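Local coordinates for protein 2,3-dihydroxybenzoate-AMP ligase (Bacillus subtilis, PDB 1MDB) that belongs to the ANL superfamily of AMP-binding enzymes and holds adenosine monophosphate and 2,3-dihydroxy-benzoic acid in this structure, at residues T49-Y53 against R54-T58; V80-P83 against N84-E87; L164-E167 against D168-T171. One frame throughout, in Å; residues are numbered along the deposited sequence.

Contact 1: residues T49-Y53 against R54-T58; sequences THWSY and RELDT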
loop_
_atom_site.group_PDB
_atom_site.type_symbol
_atom_site.label_atom_id
_atom_site.label_comp_id
_atom_site.label_asym_id
_atom_site.label_seq_id
_atom_site.Cartn_x
_atom_site.Cartn_y
_atom_site.Cartn_z
ATOM N N THR A 49 -16.843 -9.739 16.981
ATOM C CA THR A 49 -17.792 -8.700 16.594
ATOM C C THR A 49 -18.019 -8.660 15.087
ATOM O O THR A 49 -17.162 -9.079 14.310
ATOM C CB THR A 49 -17.315 -7.311 17.050
ATOM O OG1 THR A 49 -16.181 -6.906 16.267
ATOM C CG2 THR A 49 -16.917 -7.353 18.513
ATOM N N HIS A 50 -19.180 -8.149 14.688
ATOM C CA HIS A 50 -19.559 -8.045 13.282
ATOM C C HIS A 50 -20.352 -6.752 13.084
ATOM O O HIS A 50 -20.993 -6.266 14.017
ATOM C CB HIS A 50 -20.442 -9.233 12.884
ATOM C CG HIS A 50 -19.825 -10.572 13.154
ATOM N ND1 HIS A 50 -18.847 -11.121 12.350
ATOM C CD2 HIS A 50 -20.049 -11.475 14.139
ATOM C CE1 HIS A 50 -18.496 -12.302 12.828
ATOM N NE2 HIS A 50 -19.210 -12.540 13.913
ATOM N N TRP A 51 -20.305 -6.197 11.875
ATOM C CA TRP A 51 -21.035 -4.972 11.546
ATOM C C TRP A 51 -21.705 -5.152 10.197
ATOM O O TRP A 51 -21.041 -5.440 9.199
ATOM C CB TRP A 51 -20.097 -3.756 11.459
ATOM C CG TRP A 51 -19.822 -3.053 12.751
ATOM C CD1 TRP A 51 -20.184 -3.461 13.999
ATOM C CD2 TRP A 51 -19.080 -1.834 12.924
ATOM N NE1 TRP A 51 -19.712 -2.581 14.940
ATOM C CE2 TRP A 51 -19.031 -1.572 14.309
ATOM C CE3 TRP A 51 -18.450 -0.943 12.043
ATOM C CZ2 TRP A 51 -18.373 -0.453 14.841
ATOM C CZ3 TRP A 51 -17.794 0.169 12.568
ATOM C CH2 TRP A 51 -17.762 0.402 13.957
ATOM N N SER A 52 -23.019 -4.989 10.164
ATOM C CA SER A 52 -23.762 -5.112 8.923
ATOM C C SER A 52 -23.569 -3.824 8.143
ATOM O O SER A 52 -23.128 -2.823 8.702
ATOM C CB SER A 52 -25.249 -5.288 9.219
ATOM O OG SER A 52 -25.729 -4.175 9.955
ATOM N N TYR A 53 -23.914 -3.850 6.862
ATOM C CA TYR A 53 -23.788 -2.673 6.020
ATOM C C TYR A 53 -24.675 -1.547 6.532
ATOM O O TYR A 53 -24.282 -0.378 6.502
ATOM C CB TYR A 53 -24.158 -3.005 4.572
ATOM C CG TYR A 53 -23.033 -3.630 3.762
ATOM C CD1 TYR A 53 -22.721 -4.981 3.884
ATOM C CD2 TYR A 53 -22.274 -2.858 2.878
ATOM C CE1 TYR A 53 -21.679 -5.555 3.144
ATOM C CE2 TYR A 53 -21.226 -3.422 2.131
ATOM C CZ TYR A 53 -20.937 -4.767 2.272
ATOM O OH TYR A 53 -19.896 -5.320 1.561
ATOM N N ARG A 54 -25.870 -1.898 7.006
ATOM C CA ARG A 54 -26.803 -0.896 7.531
ATOM C C ARG A 54 -26.186 -0.282 8.783
ATOM O O ARG A 54 -26.236 0.931 8.996
ATOM C CB ARG A 54 -28.141 -1.548 7.890
ATOM C CG ARG A 54 -29.303 -0.565 8.010
ATOM C CD ARG A 54 -29.947 -0.290 6.650
ATOM N NE ARG A 54 -30.477 -1.520 6.058
ATOM C CZ ARG A 54 -31.135 -1.580 4.902
ATOM N NH1 ARG A 54 -31.351 -0.475 4.199
ATOM N NH2 ARG A 54 -31.577 -2.747 4.447
ATOM N N GLU A 55 -25.606 -1.145 9.607
ATOM C CA GLU A 55 -24.951 -0.736 10.842
ATOM C C GLU A 55 -23.897 0.344 10.576
ATOM O O GLU A 55 -23.931 1.421 11.173
ATOM C CB GLU A 55 -24.306 -1.959 11.488
ATOM C CG GLU A 55 -23.265 -1.665 12.547
ATOM C CD GLU A 55 -23.747 -1.964 13.947
ATOM O OE1 GLU A 55 -24.667 -2.796 14.093
ATOM O OE2 GLU A 55 -23.193 -1.381 14.906
ATOM N N LEU A 56 -22.959 0.043 9.680
ATOM C CA LEU A 56 -21.900 0.980 9.330
ATOM C C LEU A 56 -22.516 2.278 8.811
ATOM O O LEU A 56 -22.074 3.372 9.158
ATOM C CB LEU A 56 -20.992 0.361 8.261
ATOM C CG LEU A 56 -19.853 1.226 7.713
ATOM C CD1 LEU A 56 -18.953 1.703 8.849
ATOM C CD2 LEU A 56 -19.052 0.408 6.701
ATOM N N ASP A 57 -23.546 2.137 7.980
ATOM C CA ASP A 57 -24.253 3.278 7.408
ATOM C C ASP A 57 -24.772 4.181 8.532
ATOM O O ASP A 57 -24.533 5.397 8.536
ATOM C CB ASP A 57 -25.431 2.776 6.563
ATOM C CG ASP A 57 -26.075 3.874 5.734
ATOM O OD1 ASP A 57 -27.317 3.965 5.729
ATOM O OD2 ASP A 57 -25.346 4.638 5.072
ATOM N N THR A 58 -25.469 3.578 9.490
ATOM C CA THR A 58 -26.033 4.321 10.612
ATOM C C THR A 58 -24.970 4.982 11.492
ATOM O O THR A 58 -25.081 6.156 11.813
ATOM C CB THR A 58 -26.918 3.413 11.500
ATOM O OG1 THR A 58 -28.017 2.915 10.728
ATOM C CG2 THR A 58 -27.468 4.199 12.690
#
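S52 O takes the hydrogen of L56 N at 3.0 Å, in a nearly straight bond of 168°. D57 N donates to Y53 O, also at 3.0 Å. These two bonds join the strand end to the start of helix 53-70. S52 is the N-cap residue: E55 N gives its hydrogen to S52 OG at 3.1 Å. S52 can do this because OG stands between its own backbone N and carbonyl carbon (chi1 59°), which brings it to the E55 amide. The helix start thus has a side-chain acceptor for one of its early amides. The S52 oxygens also crowd the side chain of E55, whose CB is 3.0 Å from S52 OG. One residue further on, T58 uses both its amide and its hydroxyl to donate to R54 O.

Across from the cap, E55 crosses W51 at about a right angle. CG of E55 lies over one face of the indole in a CH-pi contact, 4.0 Å from the centroid of the W51 five-membered ring. The E55 chain bends at chi2 and brings the carboxylate over the same ring, with the two planes 16° apart. OE2 of E55 sits 3.7 Å from W51 NE1, over the face. That carboxylate also has a long, weak ion pair with R59. L56 CD1 meets the benzo side of W51 obliquely, 4.2 Å from CE3.

This is a strand-to-helix junction with a capped start. Strand 49-52 is the outermost strand of its mixed sheet, beside strand 42-46. W51 and L56 lean on helix 86-98, where D57 forms a salt bridge with R97. On helix 27-38, Y38 meets Y53 edge-to-face, and R32 forms a second salt bridge with D57.

Contact 2: residues V80-P83 against N84-E87; sequences VQLP and NIKE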
loop_
_atom_site.group_PDB
_atom_site.type_symbol
_atom_site.label_atom_id
_atom_site.label_comp_id
_atom_site.label_asym_id
_atom_site.label_seq_id
_atom_site.Cartn_x
_atom_site.Cartn_y
_atom_site.Cartn_z
ATOM N N VAL A 80 -5.923 10.452 10.403
ATOM C CA VAL A 80 -6.454 9.207 10.954
ATOM C C VAL A 80 -5.305 8.197 11.052
ATOM O O VAL A 80 -4.646 7.885 10.058
ATOM C CB VAL A 80 -7.582 8.615 10.046
ATOM C CG1 VAL A 80 -8.230 7.406 10.722
ATOM C CG2 VAL A 80 -8.639 9.674 9.746
ATOM N N GLN A 81 -5.042 7.712 12.254
ATOM C CA GLN A 81 -3.979 6.729 12.458
ATOM C C GLN A 81 -4.511 5.573 13.303
ATOM O O GLN A 81 -4.169 5.434 14.478
ATOM C CB GLN A 81 -2.769 7.381 13.144
ATOM C CG GLN A 81 -1.630 6.411 13.461
ATOM C CD GLN A 81 -0.468 7.082 14.178
ATOM O OE1 GLN A 81 -0.672 7.981 14.994
ATOM N NE2 GLN A 81 0.751 6.635 13.893
ATOM N N LEU A 82 -5.346 4.742 12.686
ATOM C CA LEU A 82 -5.960 3.604 13.372
ATOM C C LEU A 82 -5.455 2.263 12.872
ATOM O O LEU A 82 -5.053 2.130 11.724
ATOM C CB LEU A 82 -7.482 3.649 13.200
ATOM C CG LEU A 82 -8.195 4.839 13.845
ATOM C CD1 LEU A 82 -9.662 4.825 13.463
ATOM C CD2 LEU A 82 -8.009 4.788 15.363
ATOM N N PRO A 83 -5.485 1.240 13.736
ATOM C CA PRO A 83 -5.020 -0.092 13.336
ATOM C C PRO A 83 -6.136 -0.726 12.529
ATOM O O PRO A 83 -7.056 -0.043 12.073
ATOM C CB PRO A 83 -4.811 -0.821 14.667
ATOM C CG PRO A 83 -5.120 0.244 15.774
ATOM C CD PRO A 83 -6.024 1.227 15.104
ATOM N N ASN A 84 -6.080 -2.037 12.371
ATOM C CA ASN A 84 -7.122 -2.721 11.630
ATOM C C ASN A 84 -8.294 -3.013 12.577
ATOM O O ASN A 84 -8.437 -4.132 13.072
ATOM C CB ASN A 84 -6.573 -4.024 11.044
ATOM C CG ASN A 84 -5.638 -3.791 9.862
ATOM O OD1 ASN A 84 -5.192 -2.669 9.613
ATOM N ND2 ASN A 84 -5.332 -4.861 9.134
ATOM N N ILE A 85 -9.115 -1.999 12.839
ATOM C CA ILE A 85 -10.278 -2.152 13.714
ATOM C C ILE A 85 -11.515 -1.587 13.022
ATOM O O ILE A 85 -11.404 -0.847 12.044
ATOM C CB ILE A 85 -10.059 -1.451 15.081
ATOM C CG1 ILE A 85 -9.615 -0.004 14.872
ATOM C CG2 ILE A 85 -8.998 -2.196 15.877
ATOM C CD1 ILE A 85 -9.305 0.741 16.168
ATOM N N LYS A 86 -12.690 -1.954 13.528
ATOM C CA LYS A 86 -13.959 -1.524 12.958
ATOM C C LYS A 86 -14.114 -0.008 12.899
ATOM O O LYS A 86 -14.651 0.527 11.939
ATOM C CB LYS A 86 -15.124 -2.111 13.762
ATOM C CG LYS A 86 -15.192 -3.630 13.766
ATOM C CD LYS A 86 -16.550 -4.127 14.268
ATOM C CE LYS A 86 -16.843 -3.659 15.689
ATOM N NZ LYS A 86 -15.833 -4.160 16.642
ATOM N N GLU A 87 -13.648 0.674 13.936
ATOM C CA GLU A 87 -13.750 2.126 14.006
ATOM C C GLU A 87 -13.255 2.821 12.741
ATOM O O GLU A 87 -13.869 3.780 12.274
ATOM C CB GLU A 87 -12.982 2.641 15.223
ATOM C CG GLU A 87 -13.655 2.366 16.553
ATOM C CD GLU A 87 -13.854 0.884 16.838
ATOM O OE1 GLU A 87 -12.932 0.083 16.573
ATOM O OE2 GLU A 87 -14.935 0.523 17.347
#
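Apolar packing carries most of this turn. The side chain of I85 reaches back at a slant to the CD corner of P83, and I85 CD1 comes to 3.5 Å from P83 CD. That is tighter than usual carbon contact. The CG1 branch of I85 stands between its backbone N and carbonyl carbon (chi1 52°), and from there the extended chain carries CD1 to that corner. L82 adds looser contacts with both of its methyls. L82 CD2 is 4.3 Å from I85 CD1, while L82 CD1 lies 4.2 Å from E87 C in the first turn of helix 86-98. L82 and P83 also pack on P129 of strand 125-132.

The backbone makes an inverse gamma turn centred on N84. It bends the chain sharply between strand 77-80 and helix 86-98, as a tight strand-to-helix connection in the AMP-binding domain.

Polar contact between the segments is slight. I85 N donates to P83 O at 2.9 Å, a weak bond bent to 131°. The side-chain amide of N84 points away from the turn and bonds elsewhere: its ND2 donates to L230 O and its OD1 accepts from M232 N.

Contact 3: residues L164-E167 against D168-T171; sequences LPLE and DLHT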
loop_
_atom_site.group_PDB
_atom_site.type_symbol
_atom_site.label_atom_id
_atom_site.label_comp_id
_atom_site.label_asym_id
_atom_site.label_seq_id
_atom_site.Cartn_x
_atom_site.Cartn_y
_atom_site.Cartn_z
ATOM N N LEU A 164 -10.618 13.068 23.794
ATOM C CA LEU A 164 -12.023 12.822 23.472
ATOM C C LEU A 164 -12.355 11.391 23.049
ATOM O O LEU A 164 -11.795 10.873 22.083
ATOM C CB LEU A 164 -12.485 13.784 22.372
ATOM C CG LEU A 164 -12.292 15.285 22.620
ATOM C CD1 LEU A 164 -12.635 16.058 21.346
ATOM C CD2 LEU A 164 -13.171 15.746 23.781
ATOM N N PRO A 165 -13.281 10.738 23.771
ATOM C CA PRO A 165 -13.695 9.367 23.467
ATOM C C PRO A 165 -14.468 9.347 22.155
ATOM O O PRO A 165 -15.496 10.010 22.030
ATOM C CB PRO A 165 -14.599 9.004 24.649
ATOM C CG PRO A 165 -14.093 9.890 25.763
ATOM C CD PRO A 165 -13.881 11.189 25.042
ATOM N N LEU A 166 -13.971 8.603 21.175
ATOM C CA LEU A 166 -14.652 8.508 19.900
ATOM C C LEU A 166 -16.095 8.066 20.103
ATOM O O LEU A 166 -17.004 8.594 19.460
ATOM C CB LEU A 166 -13.944 7.499 18.995
ATOM C CG LEU A 166 -14.629 7.214 17.652
ATOM C CD1 LEU A 166 -14.749 8.499 16.843
ATOM C CD2 LEU A 166 -13.814 6.175 16.878
ATOM N N GLU A 167 -16.298 7.106 21.007
ATOM C CA GLU A 167 -17.626 6.559 21.277
ATOM C C GLU A 167 -18.646 7.579 21.771
ATOM O O GLU A 167 -19.849 7.377 21.613
ATOM C CB GLU A 167 -17.539 5.410 22.289
ATOM C CG GLU A 167 -17.242 5.855 23.714
ATOM C CD GLU A 167 -17.146 4.689 24.691
ATOM O OE1 GLU A 167 -16.911 4.934 25.893
ATOM O OE2 GLU A 167 -17.302 3.528 24.258
ATOM N N ASP A 168 -18.176 8.671 22.364
ATOM C CA ASP A 168 -19.092 9.689 22.866
ATOM C C ASP A 168 -19.448 10.757 21.829
ATOM O O ASP A 168 -20.076 11.759 22.160
ATOM C CB ASP A 168 -18.517 10.353 24.128
ATOM C CG ASP A 168 -18.414 9.385 25.304
ATOM O OD1 ASP A 168 -19.335 8.561 25.480
ATOM O OD2 ASP A 168 -17.424 9.449 26.062
ATOM N N LEU A 169 -19.072 10.534 20.574
ATOM C CA LEU A 169 -19.366 11.505 19.525
ATOM C C LEU A 169 -20.656 11.246 18.743
ATOM O O LEU A 169 -21.310 12.183 18.290
ATOM C CB LEU A 169 -18.183 11.605 18.556
ATOM C CG LEU A 169 -16.960 12.318 19.133
ATOM C CD1 LEU A 169 -15.777 12.199 18.190
ATOM C CD2 LEU A 169 -17.312 13.772 19.373
ATOM N N HIS A 170 -21.025 9.983 18.587
ATOM C CA HIS A 170 -22.238 9.649 17.858
ATOM C C HIS A 170 -23.422 10.399 18.460
ATOM O O HIS A 170 -23.574 10.461 19.683
ATOM C CB HIS A 170 -22.497 8.142 17.919
ATOM C CG HIS A 170 -21.354 7.317 17.420
ATOM N ND1 HIS A 170 -20.137 7.271 18.064
ATOM C CD2 HIS A 170 -21.233 6.527 16.326
ATOM C CE1 HIS A 170 -19.315 6.487 17.389
ATOM N NE2 HIS A 170 -19.954 6.023 16.330
ATOM N N THR A 171 -24.255 10.957 17.592
ATOM C CA THR A 171 -25.422 11.715 18.017
ATOM C C THR A 171 -26.510 11.612 16.951
ATOM O O THR A 171 -26.381 10.849 15.994
ATOM C CB THR A 171 -25.049 13.198 18.231
ATOM O OG1 THR A 171 -26.150 13.899 18.820
ATOM C CG2 THR A 171 -24.697 13.845 16.907
HETATM O O HOH W 1 -22.442 8.544 21.566
#
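P165 meets the carboxylate of D168, with the two side chains at a slant. D168 OD2 lies 3.2 Å from P165 CB and 3.4 Å from P165 CG. The backbone closes the same turn: D168 N donates to P165 O at 3.0 Å, from above the carbonyl plane.

L166 comes next and repeats the pattern. L169 N donates to L166 O at 3.0 Å, again from above the plane. These i to i+3 bonds are those of a short 3-10 turn, which here follows strand 164-165. CD1 of L166 touches CD1 of L169 at 4.1 Å, and both leucines pack on L63 of helix 53-70. L166 O also faces the rim of the H170 imidazole.

CG of E167 stands between its backbone N and carbonyl carbon (chi1 72°), beside D168 N. The two acids run side by side, their carboxylate planes 52° apart, with E167 OE1 4.4 Å from D168 OD1. One water donates to both E167 O and H170 O. H170 NE2 is hydrogen-bonded to OE1 of E90, on helix 86-98.

The leucine face is thus turned to the protein and the acidic pair to the surface. Two like charges so close would probably raise the affinity of one carboxylate for a proton slightly.

In the fold
The contacts come in series along the chain, 1, 2, then 3, all within the AMP-binding region and on the same side of the molecule's centre. Centres of contacts 1 and 2 lie about 15 Å apart, as do those of 2 and 3; those of 1 and 3 are about 17 Å apart. Contact 1 ends a strand of one mixed sheet; contacts 2 and 3 take in the ends of strands 77-80 and 164-165 of a second. Helix 86-98 starts in contact 2 and joins all three: K86 meets T49 and W51, and E87 packs on L166. Helix 53-70 starts in contact 1 and touches contact 3. The two helices thus contact elements of both sheets and probably help hold them together.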